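Local coordinates for protein putative phosphomethylpyrimidine kinase (Bacteroides thetaiotaomicron, PDB 3MBH) that probably phosphorylates pyridoxal with ATP, as a kinase of the ribokinase superfamily, and binds pyridoxal in its substrate pocket, at residues G18-V22 / R267-E273; V211-Y215 / T249-L253. One frame throughout, in Å; residues are numbered along the deposited sequence.

Contact 1. Residues G18-V22 / R267-E273; sequences GMGRV and REGILLE. With PXL (3-hydroxy-5-(hydroxymethyl)-2-methylisonicotinaldehyde), chain G.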
ATOM      1  N   GLY A  18     -21.136 -21.007 -11.721  1.00 16.96           N
ATOM      2  CA  GLY A  18     -20.270 -20.529 -12.762  1.00 18.32           C
ATOM      3  C   GLY A  18     -20.312 -19.034 -13.022  1.00 19.47           C
ATOM      4  O   GLY A  18     -19.272 -18.409 -13.085  1.00 20.99           O
HETATM    5  N   MSE A  19     -21.490 -18.482 -13.291  1.00 19.04           N
HETATM    6  CA  MSE A  19     -21.630 -17.060 -13.593  1.00 18.50           C
HETATM    7  C   MSE A  19     -22.503 -16.435 -12.507  1.00 19.08           C
HETATM    8  O   MSE A  19     -23.219 -17.112 -11.792  1.00 18.98           O
HETATM    9  CB  MSE A  19     -22.181 -16.857 -15.006  1.00 18.26           C
HETATM   10  CG  MSE A  19     -21.068 -16.630 -16.059  1.00 18.51           C
HETATM   11 SE   MSE A  19     -20.498 -14.774 -15.684  0.75 20.69          SE
HETATM   12  CE  MSE A  19     -22.176 -13.779 -16.129  1.00 18.40           C
ATOM     13  N   GLY A  20     -22.383 -15.131 -12.363  1.00 20.42           N
ATOM     14  CA  GLY A  20     -22.952 -14.414 -11.275  1.00 21.61           C
ATOM     15  C   GLY A  20     -21.937 -14.396 -10.173  1.00 22.05           C
ATOM     16  O   GLY A  20     -21.036 -15.245 -10.100  1.00 25.58           O
ATOM     17  N   ARG A  21     -22.078 -13.464  -9.262  1.00 21.67           N
ATOM     18  CA  ARG A  21     -21.176 -13.433  -8.148  1.00 19.63           C
ATOM     19  C   ARG A  21     -21.956 -13.767  -6.883  1.00 18.57           C
ATOM     20  O   ARG A  21     -22.433 -12.887  -6.185  1.00 18.67           O
ATOM     21  CB  ARG A  21     -20.480 -12.092  -8.072  1.00 20.07           C
ATOM     22  CG  ARG A  21     -19.594 -11.804  -9.261  1.00 19.91           C
ATOM     23  CD  ARG A  21     -18.990 -10.444  -9.052  1.00 19.23           C
ATOM     24  NE  ARG A  21     -17.875 -10.132  -9.943  1.00 15.86           N
ATOM     25  CZ  ARG A  21     -17.962  -9.606 -11.147  1.00 16.58           C
ATOM     26  NH1 ARG A  21     -19.131  -9.371 -11.712  1.00 16.83           N
ATOM     27  NH2 ARG A  21     -16.835  -9.307 -11.806  1.00 17.31           N
ATOM     28  N   VAL A  22     -22.081 -15.072  -6.610  1.00 17.34           N
ATOM     29  CA  VAL A  22     -22.795 -15.580  -5.464  1.00 16.96           C
ATOM     30  C   VAL A  22     -21.927 -16.652  -4.826  1.00 16.61           C
ATOM     31  O   VAL A  22     -20.950 -17.115  -5.412  1.00 16.75           O
ATOM     32  CB  VAL A  22     -24.154 -16.211  -5.837  1.00 17.57           C
ATOM     33  CG1 VAL A  22     -25.141 -15.119  -6.360  1.00 17.23           C
ATOM     34  CG2 VAL A  22     -23.991 -17.403  -6.848  1.00 15.23           C
ATOM     35  N   ARG A 267     -27.399  -8.307 -12.824  1.00 17.05           N
ATOM     36  CA  ARG A 267     -27.424  -9.702 -12.397  1.00 17.82           C
ATOM     37  C   ARG A 267     -25.998 -10.275 -12.238  1.00 18.71           C
ATOM     38  O   ARG A 267     -25.808 -11.302 -11.587  1.00 19.25           O
ATOM     39  CB  ARG A 267     -28.241 -10.558 -13.352  1.00 17.78           C
ATOM     40  CG  ARG A 267     -29.739 -10.151 -13.410  1.00 19.94           C
ATOM     41  CD  ARG A 267     -30.448 -10.819 -14.609  1.00 19.59           C
ATOM     42  NE  ARG A 267     -29.775 -10.569 -15.854  1.00 18.26           N
ATOM     43  CZ  ARG A 267     -30.153 -11.073 -17.035  1.00 21.15           C
ATOM     44  NH1 ARG A 267     -31.186 -11.891 -17.132  1.00 19.44           N
ATOM     45  NH2 ARG A 267     -29.439 -10.802 -18.109  1.00 21.91           N
ATOM     46  N   GLU A 268     -24.993  -9.627 -12.818  1.00 19.26           N
ATOM     47  CA  GLU A 268     -23.593 -10.124 -12.713  1.00 19.24           C
ATOM     48  C   GLU A 268     -23.030  -9.854 -11.334  1.00 19.53           C
ATOM     49  O   GLU A 268     -21.972 -10.390 -10.982  1.00 20.10           O
ATOM     50  CB  GLU A 268     -22.719  -9.558 -13.830  1.00 18.79           C
ATOM     51  CG  GLU A 268     -23.093 -10.141 -15.175  1.00 21.74           C
ATOM     52  CD  GLU A 268     -22.292  -9.634 -16.333  1.00 26.26           C
ATOM     53  OE1 GLU A 268     -21.228  -9.038 -16.096  1.00 28.51           O
ATOM     54  OE2 GLU A 268     -22.715  -9.840 -17.493  1.00 29.41           O
ATOM     55  N   GLY A 269     -23.715  -9.016 -10.541  1.00 18.48           N
ATOM     56  CA  GLY A 269     -23.271  -8.713  -9.200  1.00 18.57           C
ATOM     57  C   GLY A 269     -22.467  -7.441  -9.062  1.00 18.86           C
ATOM     58  O   GLY A 269     -22.218  -6.710 -10.047  1.00 17.66           O
ATOM     59  N   ILE A 270     -22.043  -7.189  -7.841  1.00 18.76           N
ATOM     60  CA  ILE A 270     -21.040  -6.139  -7.584  1.00 19.64           C
ATOM     61  C   ILE A 270     -19.741  -6.391  -8.319  1.00 18.73           C
ATOM     62  O   ILE A 270     -19.455  -7.546  -8.700  1.00 18.52           O
ATOM     63  CB  ILE A 270     -20.827  -5.907  -6.072  1.00 20.11           C
ATOM     64  CG1 ILE A 270     -20.118  -7.088  -5.404  1.00 21.57           C
ATOM     65  CG2 ILE A 270     -22.184  -5.643  -5.460  1.00 20.54           C
ATOM     66  CD1 ILE A 270     -19.432  -6.776  -4.068  1.00 21.52           C
ATOM     67  N   LEU A 271     -18.993  -5.333  -8.629  1.00 17.88           N
ATOM     68  CA  LEU A 271     -17.710  -5.538  -9.292  1.00 19.12           C
ATOM     69  C   LEU A 271     -16.611  -5.878  -8.282  1.00 18.17           C
ATOM     70  O   LEU A 271     -15.713  -5.064  -8.001  1.00 17.23           O
ATOM     71  CB  LEU A 271     -17.304  -4.377 -10.157  1.00 18.85           C
ATOM     72  CG  LEU A 271     -17.809  -4.338 -11.573  1.00 21.84           C
ATOM     73  CD1 LEU A 271     -17.122  -3.163 -12.256  1.00 19.17           C
ATOM     74  CD2 LEU A 271     -17.603  -5.641 -12.358  1.00 19.15           C
ATOM     75  N   LEU A 272     -16.733  -7.091  -7.760  1.00 18.41           N
ATOM     76  CA  LEU A 272     -15.913  -7.606  -6.700  1.00 19.63           C
ATOM     77  C   LEU A 272     -14.412  -7.415  -6.965  1.00 20.60           C
ATOM     78  O   LEU A 272     -13.688  -6.836  -6.141  1.00 20.35           O
ATOM     79  CB  LEU A 272     -16.266  -9.103  -6.477  1.00 19.66           C
ATOM     80  CG  LEU A 272     -15.496  -9.681  -5.282  1.00 23.50           C
ATOM     81  CD1 LEU A 272     -15.805  -8.852  -3.958  1.00 20.93           C
ATOM     82  CD2 LEU A 272     -15.873 -11.140  -5.103  1.00 25.61           C
ATOM     83  N   GLU A 273     -13.948  -7.849  -8.137  1.00 21.18           N
ATOM     84  CA  GLU A 273     -12.497  -7.833  -8.426  1.00 22.26           C
ATOM     85  C   GLU A 273     -11.952  -6.497  -8.526  1.00 23.27           C
ATOM     86  O   GLU A 273     -10.774  -6.252  -8.225  1.00 22.94           O
ATOM     87  CB  GLU A 273     -12.139  -8.673  -9.660  1.00 22.97           C
ATOM     88  CG  GLU A 273     -12.436 -10.136  -9.414  1.00 23.18           C
ATOM     89  CD  GLU A 273     -13.847 -10.504  -9.540  1.00 27.69           C
ATOM     90  OE1 GLU A 273     -14.675  -9.655 -10.020  1.00 24.66           O
ATOM     91  OE2 GLU A 273     -14.153 -11.654  -9.162  1.00 31.41           O
TER
HETATM   92  OP4 PXL G 400     -26.730 -16.360  -1.600  1.00 34.53           O
HETATM   93  C5A PXL G 400     -27.433 -16.013  -2.783  1.00 27.75           C
HETATM   94  C5  PXL G 400     -27.395 -17.204  -3.747  1.00 24.58           C
HETATM   95  C6  PXL G 400     -26.519 -18.268  -3.669  1.00 22.67           C
HETATM   96  N1  PXL G 400     -26.565 -19.286  -4.529  1.00 21.31           N
HETATM   97  C2  PXL G 400     -27.398 -19.402  -5.584  1.00 23.61           C
HETATM   98  C3  PXL G 400     -28.369 -18.318  -5.784  1.00 23.63           C
HETATM   99  C4  PXL G 400     -28.364 -17.207  -4.803  1.00 25.70           C
HETATM  100  C4A PXL G 400     -29.224 -16.029  -4.893  1.00 27.24           C
HETATM  101  O4A PXL G 400     -29.750 -15.925  -5.956  1.00 36.52           O
HETATM  102  O3  PXL G 400     -29.298 -18.306  -6.753  1.00 25.80           O
HETATM  103  C2A PXL G 400     -27.223 -20.630  -6.463  1.00 22.34           C
HETATM  104  O   HOH W   1     -21.123 -12.372 -12.682  1.00 22.48           O
HETATM  105  O   HOH W   2     -19.603  -8.009 -14.236  1.00 17.87           O
HETATM  106  O   HOH W   3     -24.345 -12.022  -9.083  1.00 20.86           O

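Contact 2. Residues V211-Y215 / T249-L253; sequences VTCPY and TQFIL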
ATOM      1  N   VAL A 211     -27.193   0.701  10.688  1.00 16.68           N
ATOM      2  CA  VAL A 211     -26.401   1.461   9.730  1.00 18.41           C
ATOM      3  C   VAL A 211     -27.243   1.662   8.483  1.00 19.40           C
ATOM      4  O   VAL A 211     -27.960   0.769   8.089  1.00 18.91           O
ATOM      5  CB  VAL A 211     -25.055   0.759   9.469  1.00 18.65           C
ATOM      6  CG1 VAL A 211     -25.249  -0.629   8.932  1.00 20.34           C
ATOM      7  CG2 VAL A 211     -24.163   1.586   8.586  1.00 18.51           C
ATOM      8  N   THR A 212     -27.229   2.857   7.923  1.00 21.37           N
ATOM      9  CA  THR A 212     -28.036   3.183   6.757  1.00 23.65           C
ATOM     10  C   THR A 212     -27.080   3.448   5.625  1.00 25.32           C
ATOM     11  O   THR A 212     -26.122   4.167   5.823  1.00 26.26           O
ATOM     12  CB  THR A 212     -28.918   4.443   7.008  1.00 24.47           C
ATOM     13  OG1 THR A 212     -29.903   4.106   7.987  1.00 25.77           O
ATOM     14  CG2 THR A 212     -29.681   4.908   5.705  1.00 23.98           C
ATOM     15  N   CYS A 213     -27.377   2.925   4.449  0.70 26.26           N
ATOM     16  CA  CYS A 213     -26.480   3.091   3.328  0.70 28.14           C
ATOM     17  C   CYS A 213     -27.218   3.436   2.069  0.70 27.59           C
ATOM     18  O   CYS A 213     -28.392   3.065   1.906  0.70 27.87           O
ATOM     19  CB  CYS A 213     -25.708   1.812   3.120  0.70 29.05           C
ATOM     20  SG  CYS A 213     -24.738   1.404   4.589  0.70 34.73           S
ATOM     21  N   PRO A 214     -26.531   4.141   1.162  1.00 26.99           N
ATOM     22  CA  PRO A 214     -27.210   4.540  -0.052  1.00 27.00           C
ATOM     23  C   PRO A 214     -26.951   3.525  -1.151  1.00 26.43           C
ATOM     24  O   PRO A 214     -26.201   3.788  -2.109  1.00 27.01           O
ATOM     25  CB  PRO A 214     -26.591   5.895  -0.364  1.00 26.97           C
ATOM     26  CG  PRO A 214     -25.151   5.728   0.112  1.00 27.14           C
ATOM     27  CD  PRO A 214     -25.195   4.762   1.247  1.00 27.36           C
ATOM     28  N   TYR A 215     -27.526   2.353  -0.959  1.00 25.34           N
ATOM     29  CA  TYR A 215     -27.527   1.334  -1.989  1.00 25.25           C
ATOM     30  C   TYR A 215     -28.670   0.389  -1.744  1.00 24.52           C
ATOM     31  O   TYR A 215     -29.238   0.325  -0.644  1.00 23.84           O
ATOM     32  CB  TYR A 215     -26.187   0.611  -2.111  1.00 24.37           C
ATOM     33  CG  TYR A 215     -25.782  -0.268  -0.926  1.00 24.32           C
ATOM     34  CD1 TYR A 215     -26.271  -1.551  -0.794  1.00 22.37           C
ATOM     35  CD2 TYR A 215     -24.874   0.185   0.028  1.00 24.05           C
ATOM     36  CE1 TYR A 215     -25.875  -2.374   0.280  1.00 23.56           C
ATOM     37  CE2 TYR A 215     -24.465  -0.636   1.106  1.00 25.89           C
ATOM     38  CZ  TYR A 215     -24.991  -1.913   1.226  1.00 24.92           C
ATOM     39  OH  TYR A 215     -24.640  -2.701   2.292  1.00 26.16           O
ATOM     40  N   THR A 249     -20.669  -3.015   4.817  1.00 16.18           N
ATOM     41  CA  THR A 249     -21.493  -2.095   4.062  1.00 16.46           C
ATOM     42  C   THR A 249     -20.658  -1.183   3.137  1.00 17.38           C
ATOM     43  O   THR A 249     -21.058  -0.908   2.006  1.00 15.96           O
ATOM     44  CB  THR A 249     -22.442  -1.302   4.989  1.00 17.29           C
ATOM     45  OG1 THR A 249     -21.718  -0.668   6.059  1.00 16.79           O
ATOM     46  CG2 THR A 249     -23.548  -2.270   5.585  1.00 16.42           C
ATOM     47  N   GLN A 250     -19.490  -0.727   3.603  1.00 17.68           N
ATOM     48  CA  GLN A 250     -18.652   0.138   2.793  1.00 19.41           C
ATOM     49  C   GLN A 250     -18.052  -0.596   1.603  1.00 18.73           C
ATOM     50  O   GLN A 250     -17.988  -0.044   0.522  1.00 18.89           O
ATOM     51  CB  GLN A 250     -17.613   0.847   3.668  1.00 20.21           C
ATOM     52  CG  GLN A 250     -18.412   1.856   4.571  1.00 26.17           C
ATOM     53  CD  GLN A 250     -17.544   2.660   5.497  1.00 33.09           C
ATOM     54  OE1 GLN A 250     -16.431   3.053   5.109  1.00 37.35           O
ATOM     55  NE2 GLN A 250     -18.031   2.900   6.738  1.00 31.37           N
ATOM     56  N   PHE A 251     -17.700  -1.859   1.794  1.00 18.22           N
ATOM     57  CA  PHE A 251     -17.154  -2.684   0.723  1.00 17.92           C
ATOM     58  C   PHE A 251     -18.199  -2.865  -0.343  1.00 17.83           C
ATOM     59  O   PHE A 251     -17.915  -2.648  -1.501  1.00 18.13           O
ATOM     60  CB  PHE A 251     -16.698  -4.045   1.242  1.00 16.89           C
ATOM     61  CG  PHE A 251     -16.040  -4.902   0.224  1.00 19.22           C
ATOM     62  CD1 PHE A 251     -14.793  -4.559  -0.285  1.00 19.37           C
ATOM     63  CD2 PHE A 251     -16.656  -6.065  -0.234  1.00 18.85           C
ATOM     64  CE1 PHE A 251     -14.167  -5.381  -1.247  1.00 18.85           C
ATOM     65  CE2 PHE A 251     -16.038  -6.886  -1.141  1.00 20.18           C
ATOM     66  CZ  PHE A 251     -14.790  -6.537  -1.665  1.00 20.57           C
ATOM     67  N   ILE A 252     -19.412  -3.202   0.053  1.00 17.80           N
ATOM     68  CA  ILE A 252     -20.515  -3.382  -0.890  1.00 17.95           C
ATOM     69  C   ILE A 252     -20.846  -2.082  -1.633  1.00 16.72           C
ATOM     70  O   ILE A 252     -21.109  -2.124  -2.820  1.00 17.11           O
ATOM     71  CB  ILE A 252     -21.802  -3.918  -0.194  1.00 17.34           C
ATOM     72  CG1 ILE A 252     -21.567  -5.349   0.288  1.00 18.31           C
ATOM     73  CG2 ILE A 252     -23.017  -3.859  -1.156  1.00 14.92           C
ATOM     74  CD1 ILE A 252     -22.600  -5.798   1.324  1.00 17.63           C
ATOM     75  N   LEU A 253     -20.839  -0.961  -0.935  1.00 17.25           N
ATOM     76  CA  LEU A 253     -21.106   0.333  -1.574  1.00 16.99           C
ATOM     77  C   LEU A 253     -20.117   0.612  -2.684  1.00 16.49           C
ATOM     78  O   LEU A 253     -20.499   1.013  -3.765  1.00 14.20           O
ATOM     79  CB  LEU A 253     -21.099   1.495  -0.571  1.00 17.68           C
ATOM     80  CG  LEU A 253     -21.405   2.907  -1.086  1.00 20.23           C
ATOM     81  CD1 LEU A 253     -22.733   2.954  -1.891  1.00 17.89           C
ATOM     82  CD2 LEU A 253     -21.460   3.918   0.124  1.00 22.90           C
TER

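Contact 1. Residues G18-V22 / R267-E273
The loop that follows the first strand of the ribokinase-like core, at the edge of the pyridoxal pocket, is fastened here to a C-terminal segment by R21, which meets E273 and the backbone around E268. With CG anti to the carbonyl carbon (chi1 -64°) and the chain extended as far as NE, the arginine reaches along 267-273 and presents its guanidinium edge to both partners. E273 is gripped side-on by two nitrogens that share one oxygen: NH2 of R21 lies 2.8 Å from OE1 of E273, and NE of R21 is 3.2 Å from the same OE1 on a more bent bond. OE1 lies close to the guanidinium plane, whereas the carboxylate is turned 46° from it. At the other end of the group, R21 NH1 donates to E268 O at 3.1 Å, coming from above the carbonyl plane. Carbonyl O of I270 lies over one guanidinium face, 3.0 Å from R21 CD. Water 2 bridges NH1 to OE1 of E268; a second water joins R21 N to R267 O, and a third links E268 O with G20 N, the latter bond weak. A side chain at G269 would run into R21 CB. M19, a selenomethionine, rests CE on E268 CG at 3.9 Å, while V22 turns to the ligand, its CB 3.8 Å from C6 of pyridoxal. A leucine in place of R21 would probably leave the E273 carboxylate without its cationic mate and the E268 carbonyl without this direct donor. With Q37 of a second subunit packing on R21 and F36 of that subunit on E273, the ion pair is largely buried, which probably strengthens its electrostatic attraction while two carbonyl oxygens add to the negative surroundings of the guanidinium.

Contact 2. Residues V211-Y215 / T249-L253
Strand 207-213 ends beside helix 241-257, with CA of C213 7.2 Å from CA of T249 and, one helical turn on, CA of Y215 6.5 Å from CA of L253; no hydrogen bond joins the two segments. Y215 supplies most of the strand-side surface. Its CG sits between the backbone N and the carbonyl carbon (chi1 67°), a torsion that lays the ring back over the helix instead of along the departing chain. CG2 of I252 comes down on one face of that ring in a CH-pi contact, 3.9 Å from the centroid and 26° off the normal, displaced toward CE1. The hydroxyl end continues across T249, OH of Y215 standing 3.5 Å from T249 CG2. This is strand-on-helix packing within the alpha/beta core of a ribokinase-superfamily kinase: the helix covers the end of a strand that pairs antiparallel with 195-202, and helix 223-236 flanks I252 through T223, T226 and F227. C213 is modelled in two conformers; in the one described here SG lies 3.6 Å from CB of T249, so this contact is less certain, and CG1 of V211 approaches the threonine methyl more loosely. The T249 hydroxyl is turned back on its own helix, where it hydrogen-bonds to the carbonyl of L245. Beyond the strand, P214 is the centre of an inverse gamma turn, and its ring is crossed at about a right angle by L253, whose CD2 lies 4.0 Å from P214 CD. The other methyl of L253, CD1, sits 3.6 Å from O of P214 and also touches the tyrosine at CD2, while M285 of a third subunit packs against the same leucine.

How the contacts relate
From the N terminus, the chain runs through strand 9-17 into the loop 18-22, which forms the early half of contact 1. It then builds most of the alpha/beta core before reaching 211-215; after helix 223-236, residues 249-253 within helix 241-257 come back against it, so that contact 2 closes a short loop holding helix 223-236 and the first part of helix 241-257. Only after this does 267-273 return to 18-22, so contact 2 is nested inside the much longer loop of contact 1. One ties the pocket-side loop to the C-terminal segment; the other sets helix 241-257 against strand 207-213. Their centres lie about 17 Å apart, yet L272 CD1 packs 3.4 Å from F251 CZ.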